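Phosphatase (Thermotoga maritima, PDB 1NF2) probably acts as a magnesium-dependent phosphatase of the haloacid dehalogenase (HAD) superfamily, with a second domain thought to take part in substrate binding. Local coordinates at residues Val4-Leu9 with Ile209-Asp214; Tyr36-Ser41 with Pro61-Asn66; Ile92-Pro97 with Glu162-Arg167. All coordinates share one frame; numbering follows the deposited sequence.

Interaction 1. Residues Val4-Leu9 with Ile209-Asp214. With MG (magnesium ion), chain F.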
loop_
_atom_site.group_PDB
_atom_site.type_symbol
_atom_site.label_atom_id
_atom_site.label_comp_id
_atom_site.label_asym_id
_atom_site.label_seq_id
_atom_site.Cartn_x
_atom_site.Cartn_y
_atom_site.Cartn_z
ATOM N N VAL A 4 -19.504 -4.754 -1.771
ATOM C CA VAL A 4 -18.064 -4.775 -1.509
ATOM C C VAL A 4 -17.563 -3.336 -1.487
ATOM O O VAL A 4 -17.770 -2.584 -2.431
ATOM C CB VAL A 4 -17.324 -5.589 -2.598
ATOM C CG1 VAL A 4 -15.809 -5.607 -2.328
ATOM C CG2 VAL A 4 -17.879 -7.010 -2.623
ATOM N N PHE A 5 -16.903 -2.971 -0.397
ATOM C CA PHE A 5 -16.425 -1.611 -0.200
ATOM C C PHE A 5 -14.907 -1.544 -0.000
ATOM O O PHE A 5 -14.383 -1.990 1.014
ATOM C CB PHE A 5 -17.179 -1.027 1.002
ATOM C CG PHE A 5 -18.683 -1.088 0.852
ATOM C CD1 PHE A 5 -19.366 -0.117 0.117
ATOM C CD2 PHE A 5 -19.404 -2.156 1.379
ATOM C CE1 PHE A 5 -20.743 -0.212 -0.100
ATOM C CE2 PHE A 5 -20.783 -2.263 1.170
ATOM C CZ PHE A 5 -21.455 -1.289 0.426
ATOM N N VAL A 6 -14.210 -0.981 -0.980
ATOM C CA VAL A 6 -12.752 -0.884 -0.921
ATOM C C VAL A 6 -12.288 0.526 -0.548
ATOM O O VAL A 6 -12.687 1.507 -1.168
ATOM C CB VAL A 6 -12.137 -1.298 -2.276
ATOM C CG1 VAL A 6 -10.607 -1.306 -2.178
ATOM C CG2 VAL A 6 -12.657 -2.688 -2.669
ATOM N N PHE A 7 -11.429 0.619 0.458
ATOM C CA PHE A 7 -10.952 1.914 0.931
ATOM C C PHE A 7 -9.431 2.037 1.004
ATOM O O PHE A 7 -8.762 1.191 1.599
ATOM C CB PHE A 7 -11.467 2.186 2.354
ATOM C CG PHE A 7 -12.951 2.042 2.523
ATOM C CD1 PHE A 7 -13.811 3.082 2.179
ATOM C CD2 PHE A 7 -13.489 0.880 3.071
ATOM C CE1 PHE A 7 -15.194 2.970 2.382
ATOM C CE2 PHE A 7 -14.873 0.756 3.278
ATOM C CZ PHE A 7 -15.723 1.805 2.932
ATOM N N ASP A 8 -8.880 3.091 0.415
ATOM C CA ASP A 8 -7.445 3.318 0.542
ATOM C C ASP A 8 -7.397 3.921 1.949
ATOM O O ASP A 8 -8.419 4.416 2.443
ATOM C CB ASP A 8 -6.958 4.344 -0.490
ATOM C CG ASP A 8 -5.439 4.546 -0.463
ATOM O OD1 ASP A 8 -4.922 5.315 -1.304
ATOM O OD2 ASP A 8 -4.757 3.944 0.391
ATOM N N LEU A 9 -6.243 3.863 2.606
ATOM C CA LEU A 9 -6.107 4.420 3.952
ATOM C C LEU A 9 -5.671 5.881 3.895
ATOM O O LEU A 9 -6.498 6.782 4.042
ATOM C CB LEU A 9 -5.104 3.598 4.769
ATOM C CG LEU A 9 -5.670 2.667 5.846
ATOM C CD1 LEU A 9 -6.906 1.961 5.340
ATOM C CD2 LEU A 9 -4.615 1.659 6.256
ATOM N N ILE A 209 -19.037 -3.561 -6.513
ATOM C CA ILE A 209 -17.860 -3.023 -5.833
ATOM C C ILE A 209 -17.703 -1.513 -5.926
ATOM O O ILE A 209 -17.849 -0.937 -6.999
ATOM C CB ILE A 209 -16.566 -3.642 -6.400
ATOM C CG1 ILE A 209 -16.639 -5.170 -6.329
ATOM C CG2 ILE A 209 -15.363 -3.142 -5.617
ATOM C CD1 ILE A 209 -15.407 -5.867 -6.870
ATOM N N VAL A 210 -17.399 -0.885 -4.792
ATOM C CA VAL A 210 -17.158 0.554 -4.743
ATOM C C VAL A 210 -15.734 0.753 -4.211
ATOM O O VAL A 210 -15.316 0.042 -3.301
ATOM C CB VAL A 210 -18.111 1.277 -3.757
ATOM C CG1 VAL A 210 -17.964 2.789 -3.904
ATOM C CG2 VAL A 210 -19.525 0.860 -4.006
ATOM N N VAL A 211 -14.997 1.707 -4.778
ATOM C CA VAL A 211 -13.640 1.993 -4.309
ATOM C C VAL A 211 -13.497 3.484 -4.018
ATOM O O VAL A 211 -13.984 4.325 -4.776
ATOM C CB VAL A 211 -12.547 1.594 -5.357
ATOM C CG1 VAL A 211 -12.566 0.098 -5.586
ATOM C CG2 VAL A 211 -12.789 2.304 -6.661
ATOM N N PHE A 212 -12.862 3.799 -2.894
ATOM C CA PHE A 212 -12.603 5.182 -2.504
ATOM C C PHE A 212 -11.090 5.356 -2.596
ATOM O O PHE A 212 -10.343 4.538 -2.062
ATOM C CB PHE A 212 -13.041 5.444 -1.049
ATOM C CG PHE A 212 -14.534 5.461 -0.839
ATOM C CD1 PHE A 212 -15.211 6.664 -0.677
ATOM C CD2 PHE A 212 -15.252 4.281 -0.769
ATOM C CE1 PHE A 212 -16.590 6.690 -0.446
ATOM C CE2 PHE A 212 -16.633 4.294 -0.541
ATOM C CZ PHE A 212 -17.297 5.506 -0.379
ATOM N N GLY A 213 -10.651 6.412 -3.270
ATOM C CA GLY A 213 -9.230 6.654 -3.401
ATOM C C GLY A 213 -8.892 8.121 -3.595
ATOM O O GLY A 213 -9.777 8.977 -3.665
ATOM N N ASP A 214 -7.597 8.405 -3.673
ATOM C CA ASP A 214 -7.110 9.759 -3.860
ATOM C C ASP A 214 -5.826 9.748 -4.694
ATOM O O ASP A 214 -5.383 10.796 -5.178
ATOM C CB ASP A 214 -6.793 10.381 -2.502
ATOM C CG ASP A 214 -5.499 9.835 -1.904
ATOM O OD1 ASP A 214 -4.825 10.583 -1.162
ATOM O OD2 ASP A 214 -5.154 8.659 -2.174
HETATM MG MG MG F . -3.509 7.230 -0.542
#
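Val-4 to Asp-8 and Ile-209 to Gly-213 run side by side as neighbouring parallel strands in the sheet of the Rossmann-like HAD core domain. Four backbone bonds zip them together. Val-210 sits between Val-4 and Val-6, giving its N to Val-4 O and taking Val-6 N on its own O at 2.8 Å. Phe-212 repeats the pattern between Val-6 and Asp-8, and its bond from Asp-8 N is the longest of the four at 3.2 Å.

Apolar contacts form on both faces of the pair. On one, Val-4 and Ile-209 lie alongside each other, and Val-6 CB meets Val-211 CG1 at 3.6 Å; Leu-195 of helix 191-202 packs on Val-6 and Val-211. On the other, the rings of Phe-7 and Phe-212 point the same way, near parallel (25°) but slid apart, with centroids 5.1 Å from each other. They therefore touch through a few atoms, Phe-7 CE1 reaching Phe-212 CD2 at 3.4 Å, and Val-254 of helix 253-258 contacts both. Val-6 O also lies at the edge of the Phe-212 ring, in its plane.

Beyond the hydrophobic ladder, the carboxyl ends of the strands turn to metal binding. Asp-8, the first aspartate of the DxD sequence of HAD motif I, holds CG anti to its backbone N (chi1 -176°), which sets the carboxylate carbon at the strand end on the side of the metal. Its OD2 pairs with Lys-191 and accepts a weak bond from Leu-9 N. Asp-10 is the third protein ligand of the magnesium ion. Asp-8 OD1 binds magnesium at 2.5 Å and Asp-214 OD2 at 2.7 Å. The two carboxylate planes are turned 72° to each other, and Asp-8 OD1 and Asp-214 OD2, both acceptors, stand 3.5 Å apart.

Interaction 2. Residues Tyr36-Ser41 with Pro61-Asn66; sequences YVVFAS and PTIAYN
Ile-63 meets Phe-39, Ala-40 and Ser-41 through its backbone and its branched side chain. Its N gives an almost straight bond (178°) to Phe-39 O at 2.7 Å, and its O takes Ser-41 N at the same length. Between these bonds Ala-40 CB packs on Ile-63 CB at 3.7 Å. The ladder is slacker at its start, where Phe-39 N reaches Pro-61 O only weakly, at 3.4 Å. Pro-61 has no N-H to give, and its ring CD lies against Val-37 O instead, while Val-38 CG1 rests on Pro-61 O at 3.7 Å.

At the other end the chain curls back. Tyr-65 and Asn-66 both have left-handed helical backbone angles, and this turn brings Asn-66 N to Ser-41 O at 2.9 Å.

Further out, Thr-62 holds its methyl CG2 anti to the backbone N, 3.6 Å from Phe-39 O, while its OG1 bonds to Glu-52 and to the carbonyl of Phe-60. Helix 191-202 packs on the face carrying Val-38 and Ile-63, through Leu-198, Ala-194 and Leu-195; helix 45-55 lies against Thr-62 and Ser-41. Ser-41 OG accepts a bond from Arg-43 N and lies near the metal ligand Asp-10 and a bound sulfate.

Strand 36-40, helix 45-55 and strand 62-64 thus make a beta-alpha-beta crossover of the HAD core. Ser-41, at the carboxyl end of strand 36-40, is consistent with the conserved serine or threonine of HAD motif II, and the nearby sulfate probably marks the phosphate pocket.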
loop_
_atom_site.group_PDB
_atom_site.type_symbol
_atom_site.label_atom_id
_atom_site.label_comp_id
_atom_site.label_asym_id
_atom_site.label_seq_id
_atom_site.Cartn_x
_atom_site.Cartn_y
_atom_site.Cartn_z
ATOM N N TYR A 36 -18.911 -7.078 2.706
ATOM C CA TYR A 36 -17.450 -7.138 2.648
ATOM C C TYR A 36 -16.728 -5.798 2.603
ATOM O O TYR A 36 -16.999 -4.958 1.741
ATOM C CB TYR A 36 -17.020 -7.947 1.424
ATOM C CG TYR A 36 -17.402 -9.402 1.479
ATOM C CD1 TYR A 36 -16.627 -10.315 2.194
ATOM C CD2 TYR A 36 -18.532 -9.872 0.812
ATOM C CE1 TYR A 36 -16.964 -11.660 2.240
ATOM C CE2 TYR A 36 -18.879 -11.221 0.854
ATOM C CZ TYR A 36 -18.088 -12.105 1.570
ATOM O OH TYR A 36 -18.414 -13.439 1.616
ATOM N N VAL A 37 -15.784 -5.619 3.519
ATOM C CA VAL A 37 -14.992 -4.403 3.575
ATOM C C VAL A 37 -13.528 -4.739 3.264
ATOM O O VAL A 37 -12.983 -5.704 3.803
ATOM C CB VAL A 37 -15.108 -3.744 4.963
ATOM C CG1 VAL A 37 -14.179 -2.546 5.062
ATOM C CG2 VAL A 37 -16.550 -3.306 5.191
ATOM N N VAL A 38 -12.904 -3.945 2.391
ATOM C CA VAL A 38 -11.506 -4.158 1.989
ATOM C C VAL A 38 -10.629 -2.911 2.164
ATOM O O VAL A 38 -10.997 -1.816 1.753
ATOM C CB VAL A 38 -11.417 -4.595 0.498
ATOM C CG1 VAL A 38 -9.962 -4.855 0.097
ATOM C CG2 VAL A 38 -12.255 -5.844 0.272
ATOM N N PHE A 39 -9.471 -3.087 2.788
ATOM C CA PHE A 39 -8.531 -1.993 2.995
ATOM C C PHE A 39 -7.341 -2.203 2.055
ATOM O O PHE A 39 -6.763 -3.291 2.007
ATOM C CB PHE A 39 -8.054 -1.968 4.450
ATOM C CG PHE A 39 -9.138 -1.626 5.440
ATOM C CD1 PHE A 39 -10.089 -2.567 5.809
ATOM C CD2 PHE A 39 -9.225 -0.350 5.978
ATOM C CE1 PHE A 39 -11.113 -2.237 6.702
ATOM C CE2 PHE A 39 -10.244 -0.012 6.870
ATOM C CZ PHE A 39 -11.188 -0.953 7.231
ATOM N N ALA A 40 -6.978 -1.168 1.308
ATOM C CA ALA A 40 -5.870 -1.260 0.365
ATOM C C ALA A 40 -4.880 -0.136 0.617
ATOM O O ALA A 40 -5.193 1.034 0.416
ATOM C CB ALA A 40 -6.397 -1.192 -1.061
ATOM N N SER A 41 -3.675 -0.493 1.034
ATOM C CA SER A 41 -2.664 0.506 1.349
ATOM C C SER A 41 -1.281 0.225 0.770
ATOM O O SER A 41 -0.988 -0.891 0.333
ATOM C CB SER A 41 -2.537 0.627 2.869
ATOM O OG SER A 41 -1.571 1.597 3.222
ATOM N N PRO A 61 -10.293 -8.420 4.617
ATOM C CA PRO A 61 -9.492 -8.782 3.450
ATOM C C PRO A 61 -8.622 -7.534 3.258
ATOM O O PRO A 61 -9.127 -6.412 3.310
ATOM C CB PRO A 61 -10.547 -8.949 2.359
ATOM C CG PRO A 61 -11.699 -9.558 3.128
ATOM C CD PRO A 61 -11.721 -8.725 4.400
ATOM N N THR A 62 -7.325 -7.717 3.057
ATOM C CA THR A 62 -6.442 -6.572 2.941
ATOM C C THR A 62 -5.427 -6.589 1.795
ATOM O O THR A 62 -4.854 -7.631 1.462
ATOM C CB THR A 62 -5.687 -6.382 4.285
ATOM O OG1 THR A 62 -6.636 -6.102 5.324
ATOM C CG2 THR A 62 -4.674 -5.246 4.199
ATOM N N ILE A 63 -5.225 -5.419 1.194
ATOM C CA ILE A 63 -4.247 -5.243 0.128
ATOM C C ILE A 63 -3.194 -4.321 0.742
ATOM O O ILE A 63 -3.499 -3.196 1.146
ATOM C CB ILE A 63 -4.865 -4.582 -1.134
ATOM C CG1 ILE A 63 -5.920 -5.513 -1.747
ATOM C CG2 ILE A 63 -3.771 -4.297 -2.172
ATOM C CD1 ILE A 63 -6.598 -4.950 -2.974
ATOM N N ALA A 64 -1.965 -4.821 0.836
ATOM C CA ALA A 64 -0.848 -4.090 1.425
ATOM C C ALA A 64 0.326 -3.943 0.443
ATOM O O ALA A 64 0.310 -4.528 -0.640
ATOM C CB ALA A 64 -0.389 -4.814 2.692
ATOM N N TYR A 65 1.336 -3.159 0.825
ATOM C CA TYR A 65 2.506 -2.941 -0.033
ATOM C C TYR A 65 2.094 -2.569 -1.453
ATOM O O TYR A 65 2.720 -2.998 -2.425
ATOM C CB TYR A 65 3.383 -4.198 -0.080
ATOM C CG TYR A 65 4.147 -4.470 1.199
ATOM C CD1 TYR A 65 5.287 -3.736 1.527
ATOM C CD2 TYR A 65 3.732 -5.467 2.078
ATOM C CE1 TYR A 65 6.001 -3.997 2.706
ATOM C CE2 TYR A 65 4.431 -5.731 3.252
ATOM C CZ TYR A 65 5.565 -4.998 3.559
ATOM O OH TYR A 65 6.261 -5.280 4.712
ATOM N N ASN A 66 1.025 -1.785 -1.562
ATOM C CA ASN A 66 0.531 -1.323 -2.857
ATOM C C ASN A 66 0.261 -2.437 -3.877
ATOM O O ASN A 66 0.517 -2.279 -5.075
ATOM C CB ASN A 66 1.516 -0.303 -3.441
ATOM C CG ASN A 66 0.957 0.420 -4.649
ATOM O OD1 ASN A 66 -0.190 0.853 -4.636
ATOM N ND2 ASN A 66 1.769 0.563 -5.696
#

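Interaction 3. Residues Ile92-Pro97 with Glu162-Arg167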
loop_
_atom_site.group_PDB
_atom_site.type_symbol
_atom_site.label_atom_id
_atom_site.label_comp_id
_atom_site.label_asym_id
_atom_site.label_seq_id
_atom_site.Cartn_x
_atom_site.Cartn_y
_atom_site.Cartn_z
ATOM N N ILE A 92 21.758 -6.204 -4.823
ATOM C CA ILE A 92 22.541 -5.960 -3.613
ATOM C C ILE A 92 24.046 -5.989 -3.881
ATOM O O ILE A 92 24.782 -5.129 -3.394
ATOM C CB ILE A 92 22.195 -6.987 -2.492
ATOM C CG1 ILE A 92 21.045 -6.452 -1.632
ATOM C CG2 ILE A 92 23.402 -7.239 -1.601
ATOM C CD1 ILE A 92 19.778 -6.173 -2.392
ATOM N N GLU A 93 24.505 -6.975 -4.648
ATOM C CA GLU A 93 25.927 -7.070 -4.964
ATOM C C GLU A 93 26.361 -5.886 -5.826
ATOM O O GLU A 93 27.508 -5.450 -5.771
ATOM C CB GLU A 93 26.226 -8.394 -5.668
ATOM C CG GLU A 93 26.181 -9.582 -4.715
ATOM C CD GLU A 93 26.464 -10.911 -5.392
ATOM O OE1 GLU A 93 26.525 -11.934 -4.674
ATOM O OE2 GLU A 93 26.621 -10.935 -6.636
ATOM N N TYR A 94 25.428 -5.347 -6.597
ATOM C CA TYR A 94 25.706 -4.204 -7.455
ATOM C C TYR A 94 25.756 -2.910 -6.633
ATOM O O TYR A 94 26.618 -2.050 -6.834
ATOM C CB TYR A 94 24.601 -4.084 -8.500
ATOM C CG TYR A 94 24.829 -3.028 -9.560
ATOM C CD1 TYR A 94 25.414 -3.355 -10.785
ATOM C CD2 TYR A 94 24.420 -1.713 -9.356
ATOM C CE1 TYR A 94 25.580 -2.395 -11.787
ATOM C CE2 TYR A 94 24.582 -0.748 -10.345
ATOM C CZ TYR A 94 25.160 -1.095 -11.558
ATOM O OH TYR A 94 25.311 -0.139 -12.534
ATOM N N ILE A 95 24.826 -2.798 -5.690
ATOM C CA ILE A 95 24.688 -1.613 -4.862
ATOM C C ILE A 95 25.675 -1.436 -3.704
ATOM O O ILE A 95 25.992 -0.306 -3.327
ATOM C CB ILE A 95 23.255 -1.554 -4.308
ATOM C CG1 ILE A 95 22.873 -0.118 -3.987
ATOM C CG2 ILE A 95 23.143 -2.404 -3.053
ATOM C CD1 ILE A 95 21.475 -0.001 -3.441
ATOM N N LYS A 96 26.169 -2.532 -3.138
ATOM C CA LYS A 96 27.088 -2.429 -2.011
ATOM C C LYS A 96 28.406 -1.701 -2.294
ATOM O O LYS A 96 28.821 -0.844 -1.514
ATOM C CB LYS A 96 27.355 -3.819 -1.415
ATOM C CG LYS A 96 26.138 -4.388 -0.674
ATOM C CD LYS A 96 26.341 -5.834 -0.213
ATOM C CE LYS A 96 27.334 -5.943 0.938
ATOM N NZ LYS A 96 26.846 -5.264 2.177
ATOM N N PRO A 97 29.082 -2.022 -3.411
ATOM C CA PRO A 97 30.343 -1.328 -3.687
ATOM C C PRO A 97 30.146 0.184 -3.791
ATOM O O PRO A 97 31.093 0.956 -3.652
ATOM C CB PRO A 97 30.793 -1.942 -5.012
ATOM C CG PRO A 97 30.228 -3.330 -4.949
ATOM C CD PRO A 97 28.837 -3.079 -4.407
ATOM N N GLU A 162 19.044 6.992 -11.359
ATOM C CA GLU A 162 19.455 6.915 -12.757
ATOM C C GLU A 162 20.162 5.610 -13.132
ATOM O O GLU A 162 19.751 4.918 -14.063
ATOM C CB GLU A 162 20.369 8.099 -13.079
ATOM C CG GLU A 162 20.734 8.236 -14.545
ATOM C CD GLU A 162 21.782 9.310 -14.788
ATOM O OE1 GLU A 162 22.953 9.113 -14.381
ATOM O OE2 GLU A 162 21.429 10.351 -15.386
ATOM N N ILE A 163 21.220 5.267 -12.409
ATOM C CA ILE A 163 21.963 4.056 -12.725
ATOM C C ILE A 163 21.237 2.748 -12.391
ATOM O O ILE A 163 21.398 1.753 -13.098
ATOM C CB ILE A 163 23.357 4.050 -12.041
ATOM C CG1 ILE A 163 23.339 3.148 -10.814
ATOM C CG2 ILE A 163 23.746 5.465 -11.641
ATOM C CD1 ILE A 163 24.707 2.690 -10.386
ATOM N N LEU A 164 20.447 2.737 -11.319
ATOM C CA LEU A 164 19.733 1.523 -10.951
ATOM C C LEU A 164 18.575 1.256 -11.902
ATOM O O LEU A 164 18.243 0.102 -12.175
ATOM C CB LEU A 164 19.247 1.598 -9.497
ATOM C CG LEU A 164 20.387 1.433 -8.485
ATOM C CD1 LEU A 164 19.894 1.673 -7.074
ATOM C CD2 LEU A 164 20.974 0.035 -8.622
ATOM N N SER A 165 17.974 2.316 -12.425
ATOM C CA SER A 165 16.871 2.156 -13.363
ATOM C C SER A 165 17.408 1.610 -14.691
ATOM O O SER A 165 16.890 0.631 -15.224
ATOM C CB SER A 165 16.171 3.497 -13.595
ATOM O OG SER A 165 15.066 3.340 -14.469
ATOM N N GLU A 166 18.450 2.251 -15.219
ATOM C CA GLU A 166 19.068 1.827 -16.476
ATOM C C GLU A 166 19.503 0.370 -16.408
ATOM O O GLU A 166 19.335 -0.388 -17.358
ATOM C CB GLU A 166 20.302 2.680 -16.774
ATOM C CG GLU A 166 20.007 4.116 -17.132
ATOM C CD GLU A 166 19.359 4.249 -18.491
ATOM O OE1 GLU A 166 18.218 3.773 -18.661
ATOM O OE2 GLU A 166 19.996 4.830 -19.393
ATOM N N ARG A 167 20.059 -0.010 -15.264
ATOM C CA ARG A 167 20.563 -1.359 -15.059
ATOM C C ARG A 167 19.520 -2.424 -14.726
ATOM O O ARG A 167 19.656 -3.574 -15.146
ATOM C CB ARG A 167 21.626 -1.338 -13.958
ATOM C CG ARG A 167 22.208 -2.700 -13.613
ATOM C CD ARG A 167 23.006 -3.306 -14.772
ATOM N NE ARG A 167 23.577 -4.592 -14.384
ATOM C CZ ARG A 167 22.865 -5.698 -14.181
ATOM N NH1 ARG A 167 21.544 -5.681 -14.344
ATOM N NH2 ARG A 167 23.466 -6.812 -13.772
#
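Arg-167 N bonds to Ile-163 O at 3.1 Å, a helical bond whose two residues lie one turn apart on the same side of helix 154-168 and both touch Tyr-94. No hydrogen bond crosses between the segments, and the phenol ring carries most of the contact.

Tyr-94 CG stands anti to the backbone N (chi1 -174°), and the ring beyond it reaches across to the other helix. Three residues surround it there. Ile-163 CD1 comes in at the ring edge, near its plane, and touches CE2 closely at 3.4 Å. Leu-164 runs past the ring in the opposite direction and brings its CD2 to Tyr-94 CD2 at 3.9 Å. Arg-167 lays CG over one face, displaced toward the rim, in a CH-pi contact 4.2 Å from the centroid. Tyr-94 OH, at the far end of the ring, meets carbon from two of these residues, Ile-163 CD1 at 3.6 Å and Arg-167 CB at 4.1 Å.

The two helices belong to the alpha/beta cap domain of this Cof-type phosphatase, in which they pack against a mixed sheet. Deeper in, Ile-95 CD1 meets Leu-164 CD1 at 4.3 Å, and both side chains rest on Leu-150 of strand 147-151, the strand that underlies the pair.

A bend at chi2 (66°) turns CD of Arg-167 out of an extended course. Its guanidinium plane stands 73° from the phenol plane, so the hold on the ring comes from the aliphatic stem and NE rather than from stacked flat groups. Phe-168, the next residue, meets the Tyr-94 ring in a T-shaped pair.

How the interactions relate
Interactions 1 and 2 belong to one sheet: strand 4-8 lies between 209-213 and 36-40, and backbone bonds Phe-7 N to Val-38 O and Val-38 N to Phe-5 O tie the two contacts together. Both are buried and share helix 191-202, but interaction 1 supplies metal ligands, whereas interaction 2 brings a serine near the sulfate. Interaction 3 is partly open to solvent and lies in the other domain, its centre about 36 Å from that of interaction 1. There helices meet through side chains alone, without the backbone ladders of the core. Along the chain, interactions 2 and 3 follow one another inside the loop that interaction 1 closes.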